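Local coordinates for protein nicotinate phosphoribosyltransferase (Vibrio cholerae, PDB 4HL7) that probably catalyses the ATP-dependent formation of nicotinate D-ribonucleotide from nicotinate and phosphoribosyl diphosphate, a step in NAD(+) biosynthesis, at residues 266-269 against 275-278; 289-294 against 299-304; 304-309 against 340-345. All blocks are in the same frame, centred on the assembly; numbering follows the deposited sequence.

Contact 1 of 3, residues 266-269 against 275-278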
loop_
_atom_site.group_PDB
_atom_site.type_symbol
_atom_site.label_atom_id
_atom_site.label_comp_id
_atom_site.label_asym_id
_atom_site.label_seq_id
_atom_site.Cartn_x
_atom_site.Cartn_y
_atom_site.Cartn_z
ATOM N N ALA A 266 -7.322 -10.346 -2.052
ATOM C CA ALA A 266 -5.952 -10.873 -1.659
ATOM C C ALA A 266 -4.870 -10.503 -2.644
ATOM O O ALA A 266 -5.050 -10.662 -3.851
ATOM C CB ALA A 266 -5.993 -12.408 -1.522
ATOM N N PRO A 267 -3.717 -10.018 -2.157
ATOM C CA PRO A 267 -2.579 -10.046 -3.067
ATOM C C PRO A 267 -2.085 -11.473 -3.312
ATOM O O PRO A 267 -2.227 -12.337 -2.459
ATOM C CB PRO A 267 -1.511 -9.242 -2.301
ATOM C CG PRO A 267 -1.797 -9.663 -0.882
ATOM C CD PRO A 267 -3.303 -9.757 -0.758
ATOM N N THR A 268 -1.482 -11.714 -4.465
ATOM C CA THR A 268 -1.155 -13.090 -4.835
ATOM C C THR A 268 0.317 -13.371 -4.827
ATOM O O THR A 268 0.759 -14.566 -5.046
ATOM C CB THR A 268 -1.718 -13.405 -6.270
ATOM O OG1 THR A 268 -1.006 -12.583 -7.201
ATOM C CG2 THR A 268 -3.168 -13.094 -6.352
ATOM N N ASP A 269 1.134 -12.344 -4.551
ATOM C CA ASP A 269 2.551 -12.469 -4.751
ATOM C C ASP A 269 3.392 -12.281 -3.473
ATOM O O ASP A 269 4.557 -11.914 -3.551
ATOM C CB ASP A 269 3.051 -11.434 -5.829
ATOM C CG ASP A 269 2.868 -9.968 -5.386
ATOM O OD1 ASP A 269 1.960 -9.667 -4.571
ATOM O OD2 ASP A 269 3.643 -9.101 -5.886
ATOM N N ALA A 275 2.300 -20.741 -5.661
ATOM C CA ALA A 275 1.974 -20.988 -4.223
ATOM C C ALA A 275 0.610 -20.463 -3.885
ATOM O O ALA A 275 -0.140 -21.095 -3.132
ATOM C CB ALA A 275 3.016 -20.309 -3.305
ATOM N N PHE A 276 0.295 -19.269 -4.388
ATOM C CA PHE A 276 -1.026 -18.688 -4.151
ATOM C C PHE A 276 -2.120 -19.589 -4.732
ATOM O O PHE A 276 -3.083 -19.936 -4.036
ATOM C CB PHE A 276 -1.153 -17.329 -4.794
ATOM C CG PHE A 276 -2.488 -16.697 -4.515
ATOM C CD1 PHE A 276 -2.769 -16.127 -3.262
ATOM C CD2 PHE A 276 -3.468 -16.787 -5.442
ATOM C CE1 PHE A 276 -4.043 -15.613 -2.997
ATOM C CE2 PHE A 276 -4.741 -16.271 -5.201
ATOM C CZ PHE A 276 -5.023 -15.676 -3.981
ATOM N N LEU A 277 -1.942 -20.044 -5.972
ATOM C CA LEU A 277 -3.005 -20.899 -6.573
ATOM C C LEU A 277 -3.178 -22.186 -5.810
ATOM O O LEU A 277 -4.290 -22.674 -5.689
ATOM C CB LEU A 277 -2.686 -21.182 -8.054
ATOM C CG LEU A 277 -2.775 -19.890 -8.910
ATOM C CD1 LEU A 277 -2.577 -20.260 -10.373
ATOM C CD2 LEU A 277 -4.062 -19.100 -8.720
ATOM N N ASN A 278 -2.093 -22.738 -5.274
ATOM C CA ASN A 278 -2.208 -23.957 -4.485
ATOM C C ASN A 278 -2.919 -23.768 -3.169
ATOM O O ASN A 278 -3.503 -24.722 -2.636
ATOM C CB ASN A 278 -0.841 -24.591 -4.197
ATOM C CG ASN A 278 -0.237 -25.200 -5.427
ATOM O OD1 ASN A 278 -0.951 -25.455 -6.420
ATOM N ND2 ASN A 278 1.090 -25.438 -5.393
#
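Phe276 turns one face of its ring to Thr268, a compact example of how a beta-alpha unit of a beta/alpha-barrel-like domain closes on itself: strand 265-267 leads through a short loop into helix 273-279, and the helix packs back on the strand's end. The threonine methyl CG2 hangs over the ring in a CH-pi contact, 3.8 Å from the Phe276 ring centroid and 14° off the normal. It is displaced somewhat toward the rim. Thr268 CB follows nearer the root of the ring, 3.8 Å from Phe276 CG, and the two side chains cross obliquely. Phe276 reaches this place because its CG stands anti to the backbone nitrogen (chi1 -178°), which carries the ring off the helix toward the strand. Ala266 and the carbonyl of Pro267 meet the ring at a slant near CE1, with Ala266 CB 4.0 Å from Phe276 CE1. The aromatic residue is buried, and Val291, Met305, Gln248 and Phe280 surround it further. Just beyond the strand, Asp269 hydrogen-bonds through OD1 to His232, the predicted site of autophosphorylation, which carries no phosphate here. At the root of the aromatic side chain the backbone also takes part: Thr268 O lies 3.4 Å from Phe276 CB.

Contact 2 of 3, residues 289-294 against 299-304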
loop_
_atom_site.group_PDB
_atom_site.type_symbol
_atom_site.label_atom_id
_atom_site.label_comp_id
_atom_site.label_asym_id
_atom_site.label_seq_id
_atom_site.Cartn_x
_atom_site.Cartn_y
_atom_site.Cartn_z
ATOM N N ASP A 289 -13.652 -11.601 -2.709
ATOM C CA ASP A 289 -14.224 -10.780 -3.724
ATOM C C ASP A 289 -13.308 -10.691 -4.924
ATOM O O ASP A 289 -13.747 -10.321 -6.028
ATOM C CB ASP A 289 -14.488 -9.394 -3.146
ATOM C CG ASP A 289 -15.459 -9.460 -1.952
ATOM O OD1 ASP A 289 -16.582 -9.948 -2.158
ATOM O OD2 ASP A 289 -15.028 -9.199 -0.790
ATOM N N GLY A 290 -12.039 -11.022 -4.728
ATOM C CA GLY A 290 -11.119 -10.943 -5.850
ATOM C C GLY A 290 -9.677 -10.905 -5.373
ATOM O O GLY A 290 -9.363 -11.206 -4.172
ATOM N N VAL A 291 -8.797 -10.504 -6.277
ATOM C CA VAL A 291 -7.359 -10.565 -6.019
ATOM C C VAL A 291 -6.685 -9.295 -6.575
ATOM O O VAL A 291 -7.231 -8.624 -7.488
ATOM C CB VAL A 291 -6.705 -11.815 -6.680
ATOM C CG1 VAL A 291 -7.084 -13.073 -5.897
ATOM C CG2 VAL A 291 -7.132 -11.964 -8.185
ATOM N N ARG A 292 -5.471 -9.038 -6.106
ATOM C CA ARG A 292 -4.730 -7.827 -6.517
ATOM C C ARG A 292 -3.442 -8.237 -7.217
ATOM O O ARG A 292 -2.712 -9.116 -6.724
ATOM C CB ARG A 292 -4.411 -6.963 -5.275
ATOM C CG ARG A 292 -3.652 -5.655 -5.615
ATOM C CD ARG A 292 -3.441 -4.780 -4.348
ATOM N NE ARG A 292 -2.047 -4.951 -3.968
ATOM C CZ ARG A 292 -1.579 -5.296 -2.767
ATOM N NH1 ARG A 292 -0.268 -5.512 -2.631
ATOM N NH2 ARG A 292 -2.365 -5.361 -1.695
ATOM N N HIS A 293 -3.131 -7.548 -8.315
ATOM C CA HIS A 293 -1.876 -7.783 -9.046
ATOM C C HIS A 293 -0.870 -6.745 -8.647
ATOM O O HIS A 293 -1.163 -5.551 -8.722
ATOM C CB HIS A 293 -2.123 -7.629 -10.542
ATOM C CG HIS A 293 -0.876 -7.705 -11.356
ATOM N ND1 HIS A 293 -0.279 -6.608 -11.850
ATOM C CD2 HIS A 293 -0.035 -8.771 -11.631
ATOM C CE1 HIS A 293 0.857 -6.947 -12.453
ATOM N NE2 HIS A 293 1.020 -8.273 -12.313
ATOM N N ASP A 294 0.336 -7.173 -8.263
ATOM C CA ASP A 294 1.361 -6.195 -7.849
ATOM C C ASP A 294 2.771 -6.449 -8.378
ATOM O O ASP A 294 3.666 -5.692 -8.077
ATOM C CB ASP A 294 1.435 -6.139 -6.325
ATOM C CG ASP A 294 2.069 -4.803 -5.796
ATOM O OD1 ASP A 294 2.961 -4.878 -4.894
ATOM O OD2 ASP A 294 1.708 -3.687 -6.282
ATOM N N PHE A 299 -0.897 -9.327 -17.724
ATOM C CA PHE A 299 -1.677 -10.134 -18.692
ATOM C C PHE A 299 -1.654 -11.639 -18.360
ATOM O O PHE A 299 -2.706 -12.292 -18.255
ATOM C CB PHE A 299 -1.177 -9.830 -20.133
ATOM C CG PHE A 299 -1.208 -8.354 -20.454
ATOM C CD1 PHE A 299 -0.059 -7.562 -20.266
ATOM C CD2 PHE A 299 -2.392 -7.739 -20.879
ATOM C CE1 PHE A 299 -0.144 -6.157 -20.437
ATOM C CE2 PHE A 299 -2.449 -6.346 -21.104
ATOM C CZ PHE A 299 -1.302 -5.579 -20.877
ATOM N N ARG A 300 -0.451 -12.172 -18.216
ATOM C CA ARG A 300 -0.239 -13.559 -17.783
ATOM C C ARG A 300 -0.903 -13.842 -16.416
ATOM O O ARG A 300 -1.455 -14.904 -16.199
ATOM C CB ARG A 300 1.241 -13.843 -17.653
ATOM C CG ARG A 300 1.522 -15.351 -17.440
ATOM N N TRP A 301 -0.758 -12.905 -15.489
ATOM C CA TRP A 301 -1.362 -13.026 -14.139
ATOM C C TRP A 301 -2.867 -13.152 -14.250
ATOM O O TRP A 301 -3.489 -14.069 -13.659
ATOM C CB TRP A 301 -1.019 -11.781 -13.317
ATOM C CG TRP A 301 -1.684 -11.739 -11.939
ATOM C CD1 TRP A 301 -1.233 -12.323 -10.711
ATOM C CD2 TRP A 301 -2.893 -11.067 -11.638
ATOM N NE1 TRP A 301 -2.157 -12.046 -9.704
ATOM C CE2 TRP A 301 -3.154 -11.254 -10.206
ATOM C CE3 TRP A 301 -3.777 -10.282 -12.394
ATOM C CZ2 TRP A 301 -4.265 -10.727 -9.602
ATOM C CZ3 TRP A 301 -4.899 -9.750 -11.773
ATOM C CH2 TRP A 301 -5.150 -9.990 -10.398
ATOM N N GLY A 302 -3.476 -12.216 -14.965
ATOM C CA GLY A 302 -4.949 -12.162 -14.991
ATOM C C GLY A 302 -5.442 -13.405 -15.718
ATOM O O GLY A 302 -6.469 -13.995 -15.334
ATOM N N ASP A 303 -4.715 -13.825 -16.782
ATOM C CA ASP A 303 -5.175 -15.020 -17.545
ATOM C C ASP A 303 -5.118 -16.234 -16.626
ATOM O O ASP A 303 -6.009 -17.108 -16.654
ATOM C CB ASP A 303 -4.311 -15.267 -18.804
ATOM C CG ASP A 303 -4.670 -14.353 -19.937
ATOM O OD1 ASP A 303 -5.779 -13.795 -19.944
ATOM O OD2 ASP A 303 -3.817 -14.183 -20.840
ATOM N N LYS A 304 -4.049 -16.322 -15.822
ATOM C CA LYS A 304 -3.892 -17.457 -14.898
ATOM C C LYS A 304 -4.998 -17.477 -13.831
ATOM O O LYS A 304 -5.510 -18.522 -13.473
ATOM C CB LYS A 304 -2.525 -17.412 -14.186
ATOM C CG LYS A 304 -1.399 -17.946 -15.037
ATOM C CD LYS A 304 -0.105 -17.991 -14.240
ATOM C CE LYS A 304 1.019 -18.345 -15.193
ATOM N NZ LYS A 304 2.238 -18.725 -14.455
#
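The indole nitrogen NE1 of Trp301 donates its hydrogen to Thr268 OG1, which satisfies the one polar atom of a large buried ring and restrains the ring's rotation. With its nitrogen held from the neighbouring strand-end loop, Trp301 offers a face to the strand 290-293. The first group laid on it is the CB of His293, which stands 3.5 Å from the centroid of the six-membered ring and only 5° off the normal, an almost vertical CH-pi contact. The two side chains run past each other in opposite directions, bringing His293 CD2 to 3.4 Å from Trp301 CG. Because the two ring planes are inclined at 56°, the pair is neither a stack nor an edge-to-face arrangement. His293 NE2 looks instead to a weak hydrogen bond with Gly296 O. Val291 reaches the far end of the indole, its CG2 touching Trp301 CZ2 at 3.4 Å, a close fit; the backbone between Val291 and His293 also joins in, since Arg292 C lies 3.5 Å from Trp301 CZ2. In Trp301, CG is anti to the backbone nitrogen (chi1 175°), which projects the indole from the helix toward the strand. Phe321 and Phe323 of the next strand bring further rings to it, so the tryptophan sits in an aromatic cluster between helix and sheet. The helix 299-304 runs nearly antiparallel to the strand, with axes 9.8 Å apart at closest approach. This is the strand-to-helix half of a beta-alpha-beta crossover, completed by strand 320-323, and its repetition is what builds beta/alpha-barrel-like domains.

Contact 3 of 3, residues 304-309 against 340-345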
loop_
_atom_site.group_PDB
_atom_site.type_symbol
_atom_site.label_atom_id
_atom_site.label_comp_id
_atom_site.label_asym_id
_atom_site.label_seq_id
_atom_site.Cartn_x
_atom_site.Cartn_y
_atom_site.Cartn_z
ATOM N N LYS A 304 -4.049 -16.322 -15.822
ATOM C CA LYS A 304 -3.892 -17.457 -14.898
ATOM C C LYS A 304 -4.998 -17.477 -13.831
ATOM O O LYS A 304 -5.510 -18.522 -13.473
ATOM C CB LYS A 304 -2.525 -17.412 -14.186
ATOM C CG LYS A 304 -1.399 -17.946 -15.037
ATOM C CD LYS A 304 -0.105 -17.991 -14.240
ATOM C CE LYS A 304 1.019 -18.345 -15.193
ATOM N NZ LYS A 304 2.238 -18.725 -14.455
HETATM N N MSE A 305 -5.320 -16.308 -13.308
HETATM C CA MSE A 305 -6.382 -16.189 -12.276
HETATM C C MSE A 305 -7.726 -16.567 -12.868
HETATM O O MSE A 305 -8.492 -17.254 -12.250
HETATM C CB MSE A 305 -6.455 -14.760 -11.751
HETATM C CG MSE A 305 -5.247 -14.406 -10.883
HETATM SE SE MSE A 305 -5.164 -15.513 -9.228
HETATM C CE MSE A 305 -7.094 -15.799 -8.870
ATOM N N ILE A 306 -8.024 -16.057 -14.057
ATOM C CA ILE A 306 -9.265 -16.441 -14.767
ATOM C C ILE A 306 -9.326 -17.955 -14.937
ATOM O O ILE A 306 -10.365 -18.553 -14.619
ATOM C CB ILE A 306 -9.423 -15.699 -16.104
ATOM C CG1 ILE A 306 -9.821 -14.228 -15.822
ATOM C CG2 ILE A 306 -10.483 -16.362 -16.999
ATOM C CD1 ILE A 306 -9.698 -13.316 -17.024
ATOM N N ALA A 307 -8.254 -18.578 -15.437
ATOM C CA ALA A 307 -8.234 -20.059 -15.616
ATOM C C ALA A 307 -8.461 -20.810 -14.278
ATOM O O ALA A 307 -9.064 -21.908 -14.214
ATOM C CB ALA A 307 -6.926 -20.500 -16.250
ATOM N N HIS A 308 -7.920 -20.245 -13.199
ATOM C CA HIS A 308 -8.095 -20.848 -11.885
ATOM C C HIS A 308 -9.543 -20.813 -11.443
ATOM O O HIS A 308 -10.096 -21.838 -10.995
ATOM C CB HIS A 308 -7.185 -20.145 -10.876
ATOM C CG HIS A 308 -7.240 -20.757 -9.500
ATOM N ND1 HIS A 308 -6.629 -21.909 -9.203
ATOM C CD2 HIS A 308 -7.771 -20.267 -8.298
ATOM C CE1 HIS A 308 -6.809 -22.184 -7.887
ATOM N NE2 HIS A 308 -7.513 -21.182 -7.349
ATOM N N TYR A 309 -10.185 -19.629 -11.558
ATOM C CA TYR A 309 -11.603 -19.524 -11.251
ATOM C C TYR A 309 -12.424 -20.575 -12.051
ATOM O O TYR A 309 -13.276 -21.298 -11.480
ATOM C CB TYR A 309 -12.097 -18.149 -11.563
ATOM C CG TYR A 309 -11.676 -17.123 -10.467
ATOM C CD1 TYR A 309 -11.850 -17.399 -9.075
ATOM C CD2 TYR A 309 -11.267 -15.830 -10.837
ATOM C CE1 TYR A 309 -11.569 -16.413 -8.121
ATOM C CE2 TYR A 309 -10.944 -14.873 -9.875
ATOM C CZ TYR A 309 -11.087 -15.176 -8.543
ATOM O OH TYR A 309 -10.792 -14.192 -7.628
ATOM N N ALA A 340 -11.772 -6.955 -20.978
ATOM C CA ALA A 340 -13.171 -6.582 -21.221
ATOM C C ALA A 340 -14.008 -7.847 -21.394
ATOM O O ALA A 340 -13.602 -8.785 -22.096
ATOM C CB ALA A 340 -13.289 -5.665 -22.459
ATOM N N GLY A 341 -15.118 -7.904 -20.667
ATOM C CA GLY A 341 -16.048 -9.043 -20.741
ATOM C C GLY A 341 -15.642 -10.295 -19.976
ATOM O O GLY A 341 -16.406 -11.239 -19.899
ATOM N N ARG A 342 -14.443 -10.314 -19.380
ATOM C CA ARG A 342 -13.934 -11.524 -18.825
ATOM C C ARG A 342 -13.883 -11.507 -17.272
ATOM O O ARG A 342 -13.836 -12.559 -16.669
ATOM C CB ARG A 342 -12.515 -11.829 -19.356
ATOM C CG ARG A 342 -12.430 -11.882 -20.907
ATOM C CD ARG A 342 -10.947 -11.854 -21.273
ATOM N NE ARG A 342 -10.345 -13.108 -20.884
ATOM C CZ ARG A 342 -9.020 -13.299 -20.753
ATOM N NH1 ARG A 342 -8.178 -12.343 -21.030
ATOM N NH2 ARG A 342 -8.545 -14.481 -20.387
ATOM N N VAL A 343 -13.854 -10.326 -16.666
ATOM C CA VAL A 343 -13.605 -10.231 -15.221
ATOM C C VAL A 343 -13.844 -8.793 -14.864
ATOM O O VAL A 343 -13.791 -7.939 -15.749
ATOM C CB VAL A 343 -12.151 -10.673 -14.862
ATOM C CG1 VAL A 343 -11.067 -9.766 -15.537
ATOM C CG2 VAL A 343 -11.972 -10.752 -13.333
ATOM N N LYS A 344 -14.197 -8.490 -13.606
ATOM C CA LYS A 344 -14.358 -7.079 -13.239
ATOM C C LYS A 344 -12.976 -6.549 -12.905
ATOM O O LYS A 344 -12.159 -7.293 -12.414
ATOM C CB LYS A 344 -15.241 -6.940 -12.004
ATOM C CG LYS A 344 -16.704 -7.267 -12.231
ATOM C CD LYS A 344 -17.542 -7.088 -10.941
ATOM C CE LYS A 344 -16.985 -7.973 -9.808
ATOM N NZ LYS A 344 -17.863 -7.990 -8.570
ATOM N N ILE A 345 -12.725 -5.259 -13.202
ATOM C CA ILE A 345 -11.429 -4.717 -12.931
ATOM C C ILE A 345 -11.477 -3.299 -12.344
ATOM O O ILE A 345 -12.439 -2.525 -12.537
ATOM C CB ILE A 345 -10.549 -4.680 -14.212
ATOM C CG1 ILE A 345 -11.085 -3.605 -15.192
ATOM C CG2 ILE A 345 -10.458 -6.048 -14.819
ATOM C CD1 ILE A 345 -10.325 -3.591 -16.540
#
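A single isoleucine methyl, that of Ile306, makes a mixed apolar and guanidinium contact where helix 298-311 meets the turn leading into strand 344-349. Ile306 CD1 lies over one face of the Arg342 guanidinium, 3.6 Å above its plane and displaced toward the rim, with NH2 the nearest atom. The two side chains cross at about a right angle. Arg342 is bent at chi3 (70°), a kink that sets the flat group across the end of the isoleucine; CD1 also lies 3.9 Å from Arg342 CB, so the methyl nests in the bend. Polar partners at both amino groups hold the plane: Arg342 NH2 forms a salt bridge with Asp303 OD1, one turn earlier on the same helix as Ile306, and NH1 has a weak hydrogen bond to Tyr338 O. On the inner side, Val343 CG1 approaches Ile306 CD1 at 4.1 Å. The outer part of the contact is therefore polar and partly exposed, and the inner part is buried and apolar. Ile306 packs against both Phe339 of helix 329-339 and Phe321 of strand 320-323, and Val343 meets the same Phe321, which places this junction between two adjacent helices and the sheet beneath them.

In the fold
The three contacts follow one another along the chain, and all reach the same parallel sheet, in which strands 265-267, 290-293, 320-323 and 344-349 are successive neighbours. Contacts 1 and 2 have centres about 9 Å apart, contacts 2 and 3 about 8 Å, and contacts 1 and 3 about 15 Å, so the series steps across the sheet. Helix 298-311 is the shared element: its first half serves contact 2, its second half contact 3, and Lys304 belongs to both. Its selenomethionine, Met305, also touches Phe276 and Leu277 of contact 1. Successive beta-alpha units are thus packed side by side in one layer of the barrel-like domain.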